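Local coordinates for quinonprotein alcohol dehydrogenase-like protein (Bacteroides thetaiotaomicron VPI-5482, PDB 4R5O) that is of unknown function but binds calcium ions and joins an immunoglobulin-like beta-sandwich domain to a seven-bladed beta-propeller, at residues E337-Y341 / K351-G355; D70-R74 / D125-N131. All coordinates share one frame; numbering follows the deposited sequence.

Contact 1: E337-Y341 / K351-G355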
ATOM      1  N   GLU A 337      15.031 -18.809  -2.620  1.00 59.19           N
ATOM      2  CA  GLU A 337      15.819 -19.586  -1.663  1.00 58.83           C
ATOM      3  C   GLU A 337      14.904 -20.223  -0.619  1.00 61.59           C
ATOM      4  O   GLU A 337      13.827 -19.713  -0.359  1.00 62.15           O
ATOM      5  CB  GLU A 337      16.900 -18.726  -0.990  1.00 60.59           C
ATOM      6  CG  GLU A 337      18.014 -18.335  -1.951  1.00 74.28           C
ATOM      7  CD  GLU A 337      19.194 -17.525  -1.450  1.00100.51           C
ATOM      8  OE1 GLU A 337      19.440 -17.482  -0.224  1.00106.79           O
ATOM      9  OE2 GLU A 337      19.919 -16.979  -2.311  1.00 96.95           O
ATOM     10  N   ASN A 338      15.326 -21.354  -0.042  1.00 57.74           N
ATOM     11  CA  ASN A 338      14.590 -22.137   0.964  1.00 56.44           C
ATOM     12  C   ASN A 338      14.754 -21.482   2.337  1.00 58.18           C
ATOM     13  O   ASN A 338      15.352 -22.046   3.273  1.00 56.23           O
ATOM     14  CB  ASN A 338      15.105 -23.579   0.954  1.00 56.60           C
ATOM     15  CG  ASN A 338      14.985 -24.230  -0.398  1.00 74.80           C
ATOM     16  OD1 ASN A 338      13.918 -24.208  -1.047  1.00 70.33           O
ATOM     17  ND2 ASN A 338      16.073 -24.859  -0.826  1.00 67.45           N
ATOM     18  N   ILE A 339      14.206 -20.264   2.435  1.00 54.00           N
ATOM     19  CA  ILE A 339      14.330 -19.369   3.569  1.00 53.79           C
ATOM     20  C   ILE A 339      12.987 -18.727   3.969  1.00 55.42           C
ATOM     21  O   ILE A 339      12.145 -18.391   3.128  1.00 54.61           O
ATOM     22  CB  ILE A 339      15.352 -18.262   3.144  1.00 57.89           C
ATOM     23  CG1 ILE A 339      16.785 -18.800   3.166  1.00 60.41           C
ATOM     24  CG2 ILE A 339      15.271 -16.989   3.986  1.00 57.80           C
ATOM     25  CD1 ILE A 339      17.796 -17.846   2.577  1.00 76.46           C
ATOM     26  N   ILE A 340      12.847 -18.517   5.283  1.00 49.70           N
ATOM     27  CA  ILE A 340      11.791 -17.738   5.915  1.00 47.03           C
ATOM     28  C   ILE A 340      12.463 -16.825   6.944  1.00 48.05           C
ATOM     29  O   ILE A 340      13.250 -17.290   7.773  1.00 47.87           O
ATOM     30  CB  ILE A 340      10.624 -18.549   6.532  1.00 48.67           C
ATOM     31  CG1 ILE A 340       9.997 -19.503   5.497  1.00 48.50           C
ATOM     32  CG2 ILE A 340       9.577 -17.591   7.159  1.00 47.66           C
ATOM     33  CD1 ILE A 340       8.989 -20.432   6.017  1.00 51.72           C
ATOM     34  N   TYR A 341      12.191 -15.533   6.849  1.00 42.54           N
ATOM     35  CA  TYR A 341      12.626 -14.564   7.837  1.00 42.12           C
ATOM     36  C   TYR A 341      11.505 -14.391   8.866  1.00 45.73           C
ATOM     37  O   TYR A 341      10.347 -14.263   8.468  1.00 45.00           O
ATOM     38  CB  TYR A 341      13.013 -13.231   7.190  1.00 42.82           C
ATOM     39  CG  TYR A 341      14.206 -13.308   6.273  1.00 45.86           C
ATOM     40  CD1 TYR A 341      15.502 -13.202   6.771  1.00 48.85           C
ATOM     41  CD2 TYR A 341      14.044 -13.423   4.898  1.00 46.49           C
ATOM     42  CE1 TYR A 341      16.609 -13.263   5.925  1.00 48.90           C
ATOM     43  CE2 TYR A 341      15.146 -13.466   4.042  1.00 47.60           C
ATOM     44  CZ  TYR A 341      16.427 -13.396   4.564  1.00 51.06           C
ATOM     45  OH  TYR A 341      17.517 -13.408   3.736  1.00 54.54           O
ATOM     46  N   LYS A 351      16.708 -16.134  10.282  1.00 46.51           N
ATOM     47  CA  LYS A 351      16.643 -16.631   8.904  1.00 45.99           C
ATOM     48  C   LYS A 351      16.506 -18.136   8.979  1.00 52.45           C
ATOM     49  O   LYS A 351      17.502 -18.829   9.211  1.00 53.10           O
ATOM     50  CB  LYS A 351      17.860 -16.191   8.068  1.00 47.18           C
ATOM     51  CG  LYS A 351      17.828 -16.725   6.650  1.00 51.02           C
ATOM     52  CD  LYS A 351      18.926 -16.184   5.735  1.00 56.86           C
ATOM     53  CE  LYS A 351      20.296 -16.760   5.931  1.00 64.54           C
ATOM     54  NZ  LYS A 351      21.247 -16.169   4.955  1.00 76.26           N
ATOM     55  N   TYR A 352      15.254 -18.635   8.895  1.00 48.93           N
ATOM     56  CA  TYR A 352      14.977 -20.060   8.954  1.00 47.82           C
ATOM     57  C   TYR A 352      15.172 -20.675   7.595  1.00 53.98           C
ATOM     58  O   TYR A 352      14.571 -20.255   6.616  1.00 52.97           O
ATOM     59  CB  TYR A 352      13.562 -20.361   9.484  1.00 46.99           C
ATOM     60  CG  TYR A 352      13.186 -21.833   9.456  1.00 47.72           C
ATOM     61  CD1 TYR A 352      13.896 -22.774  10.206  1.00 49.84           C
ATOM     62  CD2 TYR A 352      12.082 -22.277   8.735  1.00 47.81           C
ATOM     63  CE1 TYR A 352      13.553 -24.128  10.193  1.00 47.96           C
ATOM     64  CE2 TYR A 352      11.720 -23.628   8.724  1.00 48.90           C
ATOM     65  CZ  TYR A 352      12.459 -24.548   9.459  1.00 54.54           C
ATOM     66  OH  TYR A 352      12.114 -25.877   9.476  1.00 55.47           O
ATOM     67  N   ILE A 353      15.991 -21.712   7.564  1.00 53.79           N
ATOM     68  CA  ILE A 353      16.271 -22.471   6.363  1.00 53.82           C
ATOM     69  C   ILE A 353      15.481 -23.743   6.495  1.00 56.41           C
ATOM     70  O   ILE A 353      15.806 -24.580   7.328  1.00 56.96           O
ATOM     71  CB  ILE A 353      17.791 -22.668   6.194  1.00 57.60           C
ATOM     72  CG1 ILE A 353      18.476 -21.270   6.069  1.00 57.46           C
ATOM     73  CG2 ILE A 353      18.058 -23.531   4.958  1.00 58.94           C
ATOM     74  CD1 ILE A 353      19.980 -21.201   6.389  1.00 60.41           C
ATOM     75  N   LEU A 354      14.401 -23.843   5.722  1.00 52.02           N
ATOM     76  CA  LEU A 354      13.467 -24.965   5.695  1.00 52.46           C
ATOM     77  C   LEU A 354      14.200 -26.311   5.896  1.00 60.01           C
ATOM     78  O   LEU A 354      15.127 -26.626   5.142  1.00 60.23           O
ATOM     79  CB  LEU A 354      12.678 -24.998   4.351  1.00 51.78           C
ATOM     80  CG  LEU A 354      12.092 -23.708   3.798  1.00 55.45           C
ATOM     81  CD1 LEU A 354      11.520 -23.925   2.387  1.00 55.84           C
ATOM     82  CD2 LEU A 354      11.077 -23.100   4.737  1.00 56.64           C
ATOM     83  N   GLY A 355      13.799 -27.054   6.928  1.00 58.81           N
ATOM     84  CA  GLY A 355      14.359 -28.360   7.266  1.00 60.99           C
ATOM     85  C   GLY A 355      15.622 -28.357   8.113  1.00 68.61           C
ATOM     86  O   GLY A 355      16.034 -29.412   8.621  1.00 70.26           O
TER

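Contact 2: D70-R74 / D125-N131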
ATOM      1  N   ASP A  70       8.530  17.867  -8.110  1.00 58.89           N
ATOM      2  CA  ASP A  70       9.367  17.329  -7.037  1.00 59.60           C
ATOM      3  C   ASP A  70       8.732  16.047  -6.442  1.00 62.73           C
ATOM      4  O   ASP A  70       9.282  15.456  -5.512  1.00 63.51           O
ATOM      5  CB  ASP A  70       9.602  18.403  -5.952  1.00 62.59           C
ATOM      6  CG  ASP A  70       8.368  19.064  -5.356  1.00 78.78           C
ATOM      7  OD1 ASP A  70       7.219  18.634  -5.698  1.00 79.01           O
ATOM      8  OD2 ASP A  70       8.541  20.026  -4.561  1.00 85.95           O
ATOM      9  N   ASN A  71       7.627  15.581  -7.044  1.00 57.90           N
ATOM     10  CA  ASN A  71       6.941  14.370  -6.616  1.00 56.31           C
ATOM     11  C   ASN A  71       6.270  13.646  -7.796  1.00 58.36           C
ATOM     12  O   ASN A  71       5.795  14.326  -8.694  1.00 57.35           O
ATOM     13  CB  ASN A  71       5.879  14.738  -5.568  1.00 56.65           C
ATOM     14  CG  ASN A  71       5.802  13.766  -4.403  1.00 79.55           C
ATOM     15  OD1 ASN A  71       6.787  13.573  -3.678  1.00 82.57           O
ATOM     16  ND2 ASN A  71       4.614  13.224  -4.115  1.00 59.67           N
ATOM     17  N   PRO A  72       6.157  12.291  -7.826  1.00 55.13           N
ATOM     18  CA  PRO A  72       5.367  11.658  -8.895  1.00 53.97           C
ATOM     19  C   PRO A  72       3.977  12.278  -8.942  1.00 55.48           C
ATOM     20  O   PRO A  72       3.340  12.376  -7.893  1.00 54.64           O
ATOM     21  CB  PRO A  72       5.332  10.178  -8.483  1.00 54.95           C
ATOM     22  CG  PRO A  72       6.504  10.001  -7.623  1.00 60.26           C
ATOM     23  CD  PRO A  72       6.617  11.281  -6.856  1.00 56.53           C
ATOM     24  N   CYS A  73       3.549  12.782 -10.117  1.00 50.51           N
ATOM     25  CA  CYS A  73       2.260  13.461 -10.244  1.00 49.75           C
ATOM     26  C   CYS A  73       1.713  13.337 -11.654  1.00 50.85           C
ATOM     27  O   CYS A  73       2.404  12.927 -12.566  1.00 50.95           O
ATOM     28  CB  CYS A  73       2.390  14.935  -9.855  1.00 51.82           C
ATOM     29  SG  CYS A  73       3.442  15.928 -10.967  1.00 57.24           S
ATOM     30  N   ARG A  74       0.446  13.720 -11.799  1.00 45.76           N
ATOM     31  CA  ARG A  74      -0.354  13.851 -13.004  1.00 44.71           C
ATOM     32  C   ARG A  74      -1.374  14.914 -12.665  1.00 51.25           C
ATOM     33  O   ARG A  74      -1.897  14.899 -11.550  1.00 52.95           O
ATOM     34  CB  ARG A  74      -0.963  12.520 -13.526  1.00 38.99           C
ATOM     35  CG  ARG A  74      -1.951  11.892 -12.628  1.00 38.45           C
ATOM     36  CD  ARG A  74      -2.822  10.882 -13.319  1.00 50.48           C
ATOM     37  NE  ARG A  74      -3.779  10.350 -12.341  1.00 57.61           N
ATOM     38  CZ  ARG A  74      -4.768   9.515 -12.610  1.00 61.12           C
ATOM     39  NH1 ARG A  74      -4.981   9.106 -13.851  1.00 37.81           N
ATOM     40  NH2 ARG A  74      -5.566   9.090 -11.636  1.00 58.89           N
ATOM     41  N   ASP A 125       3.317  10.931   0.062  1.00 48.74           N
ATOM     42  CA  ASP A 125       1.928  11.047  -0.374  1.00 47.51           C
ATOM     43  C   ASP A 125       1.843  11.149  -1.911  1.00 49.57           C
ATOM     44  O   ASP A 125       1.299  12.092  -2.464  1.00 49.76           O
ATOM     45  CB  ASP A 125       1.263  12.266   0.306  1.00 49.34           C
ATOM     46  CG  ASP A 125      -0.241  12.358   0.190  1.00 57.04           C
ATOM     47  OD1 ASP A 125      -0.869  11.352  -0.212  1.00 57.63           O
ATOM     48  OD2 ASP A 125      -0.802  13.419   0.558  1.00 60.01           O
ATOM     49  N   CYS A 126       2.331  10.122  -2.575  1.00 45.13           N
ATOM     50  CA  CYS A 126       2.278   9.969  -4.015  1.00 44.55           C
ATOM     51  C   CYS A 126       0.839   9.692  -4.454  1.00 44.64           C
ATOM     52  O   CYS A 126       0.493   9.847  -5.628  1.00 43.12           O
ATOM     53  CB  CYS A 126       3.219   8.846  -4.445  1.00 45.80           C
ATOM     54  SG  CYS A 126       4.976   9.209  -4.177  1.00 51.21           S
ATOM     55  N   TYR A 127      -0.001   9.241  -3.519  1.00 39.52           N
ATOM     56  CA  TYR A 127      -1.383   8.917  -3.845  1.00 37.26           C
ATOM     57  C   TYR A 127      -2.142  10.207  -4.172  1.00 43.73           C
ATOM     58  O   TYR A 127      -2.832  10.250  -5.182  1.00 43.89           O
ATOM     59  CB  TYR A 127      -2.052   8.138  -2.711  1.00 35.81           C
ATOM     60  CG  TYR A 127      -3.481   7.783  -3.037  1.00 36.18           C
ATOM     61  CD1 TYR A 127      -3.783   6.690  -3.856  1.00 38.02           C
ATOM     62  CD2 TYR A 127      -4.535   8.569  -2.580  1.00 35.65           C
ATOM     63  CE1 TYR A 127      -5.105   6.391  -4.196  1.00 38.07           C
ATOM     64  CE2 TYR A 127      -5.850   8.284  -2.919  1.00 35.14           C
ATOM     65  CZ  TYR A 127      -6.134   7.187  -3.707  1.00 39.76           C
ATOM     66  OH  TYR A 127      -7.444   6.948  -3.991  1.00 40.34           O
ATOM     67  N   ALA A 128      -1.976  11.259  -3.359  1.00 41.82           N
ATOM     68  CA  ALA A 128      -2.647  12.532  -3.576  1.00 42.48           C
ATOM     69  C   ALA A 128      -2.199  13.194  -4.905  1.00 48.08           C
ATOM     70  O   ALA A 128      -3.057  13.413  -5.766  1.00 48.01           O
ATOM     71  CB  ALA A 128      -2.379  13.470  -2.405  1.00 43.43           C
ATOM     72  N   SER A 129      -0.856  13.446  -5.087  1.00 44.26           N
ATOM     73  CA  SER A 129      -0.258  14.127  -6.247  1.00 43.62           C
ATOM     74  C   SER A 129      -0.595  13.415  -7.586  1.00 46.04           C
ATOM     75  O   SER A 129      -0.708  14.111  -8.596  1.00 50.30           O
ATOM     76  CB  SER A 129       1.261  14.281  -6.105  1.00 46.66           C
ATOM     77  OG  SER A 129       1.985  13.094  -5.850  1.00 50.92           O
ATOM     78  N   LEU A 130      -0.819  12.105  -7.595  1.00 37.88           N
ATOM     79  CA  LEU A 130      -1.250  11.334  -8.779  1.00 37.54           C
ATOM     80  C   LEU A 130      -2.812  11.150  -8.852  1.00 42.17           C
ATOM     81  O   LEU A 130      -3.293  10.488  -9.782  1.00 39.87           O
ATOM     82  CB  LEU A 130      -0.599   9.924  -8.778  1.00 37.02           C
ATOM     83  CG  LEU A 130       0.895   9.784  -9.032  1.00 40.32           C
ATOM     84  CD1 LEU A 130       1.413   8.508  -8.419  1.00 39.61           C
ATOM     85  CD2 LEU A 130       1.202   9.843 -10.506  1.00 40.00           C
ATOM     86  N   ASN A 131      -3.596  11.680  -7.864  1.00 39.69           N
ATOM     87  CA  ASN A 131      -5.047  11.454  -7.884  1.00 40.46           C
ATOM     88  C   ASN A 131      -5.826  12.698  -7.500  1.00 46.74           C
ATOM     89  O   ASN A 131      -6.892  12.600  -6.881  1.00 47.41           O
ATOM     90  CB  ASN A 131      -5.462  10.289  -6.952  1.00 37.98           C
ATOM     91  CG  ASN A 131      -5.041   8.963  -7.508  1.00 52.11           C
ATOM     92  OD1 ASN A 131      -5.699   8.412  -8.402  1.00 48.76           O
ATOM     93  ND2 ASN A 131      -3.866   8.494  -7.100  1.00 36.18           N
TER

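Contact 1: E337-Y341 / K351-G355
Lys-351 carries CG anti to its backbone N (chi1 179°) and stays extended to CD, while Tyr-341 has CG anti to its carbonyl carbon (chi1 -65°); these torsions lay the lysine methylenes and the phenol side by side, pointing the same way. Lys-351 CD lies 3.7 Å from Tyr-341 OH, meeting the ring obliquely. Ile-339 adds its CG2 over one face of that ring, offset toward the rim, and the same methyl stands 3.7 Å from Lys-351 CG. The two segments are neighbouring antiparallel strands of a beta hairpin in a blade of the propeller, joined through the hydrogen-bonded pair Ile-340 and Tyr-352: Ile-340 N donates to Tyr-352 O at 2.8 Å, and Tyr-352 N to Ile-340 O at 2.7 Å. An alanine in place of Tyr-341 would probably take away the phenol that the Lys-351 methylenes lie along, leaving a gap beside Ile-339 and Leu-377 of strand 371-379. On the Ile-340 and Tyr-352 face of the sheet, Leu-354 meets Ile-340 at about a right angle, Leu-354 CD2 to Ile-340 CD1 3.6 Å, and both side chains touch Tyr-289 of strand 288-294. Further along the pair, Leu-354 N reaches Asn-338 O from above the carbonyl plane (3.2 Å), shortly before calcium-binding Asp-356.

Contact 2: D70-R74 / D125-N131
Ser-129 and Pro-72 meet where the loop 70-74 packs against the short helix 126-129, and the serine hydroxyl is gripped twice. It donates to Pro-72 O (OG to O 2.6 Å), nearly in line with the carbonyl, and accepts from Asn-71 ND2 at 3.2 Å, close to the amide plane. With chi1 54°, Ser-129 OG sits between its own backbone N and carbonyl carbon, turned to the loop. The apolar, buried part lies beside this pair: Pro-72 CD rests 3.8 Å from Cys-126 SG, Leu-130 CD2 covers the backbone of Cys-73 (3.7 Å to its C), and Phe-100 touches both Pro-72 and Leu-130. Against this buried packing, Arg-74 is partly exposed and its outer bonds are slacker. Its extended chain brings NE to Leu-130 O at 2.6 Å, near the guanidinium plane, whereas NH2 makes weak bonds to the same oxygen and to Asn-131 OD1, the guanidinium and amide planes standing 79° apart. Asn-131 is itself fixed by ND2 to Tyr-127 O (2.8 Å), and Tyr-176 offers Arg-74 a cation-pi contact. The contact joins the start of sandwich strand 74-83 to the helix following propeller strand 121-123, and the arginine would probably favour the partial negative charge of Leu-130 O, just past that helix.

Contact 2 comes first along the chain and is complete before contact 1 opens. Their centres lie 38 Å apart, with about 26 Å between nearest atoms, on opposite sides of the chain's centre, and they share no sheet. Contact 2 spans two domains, bringing the loop that leads into sandwich strand 74-83 against the helix following strand 121-123 of the propeller. Contact 1 is local to one blade, pairing strands 339-343 and 349-353 in the sheet that also holds 332-333. One contact thus concerns how the sandwich is set against the propeller, the other how a distant blade, close to a calcium site, is built.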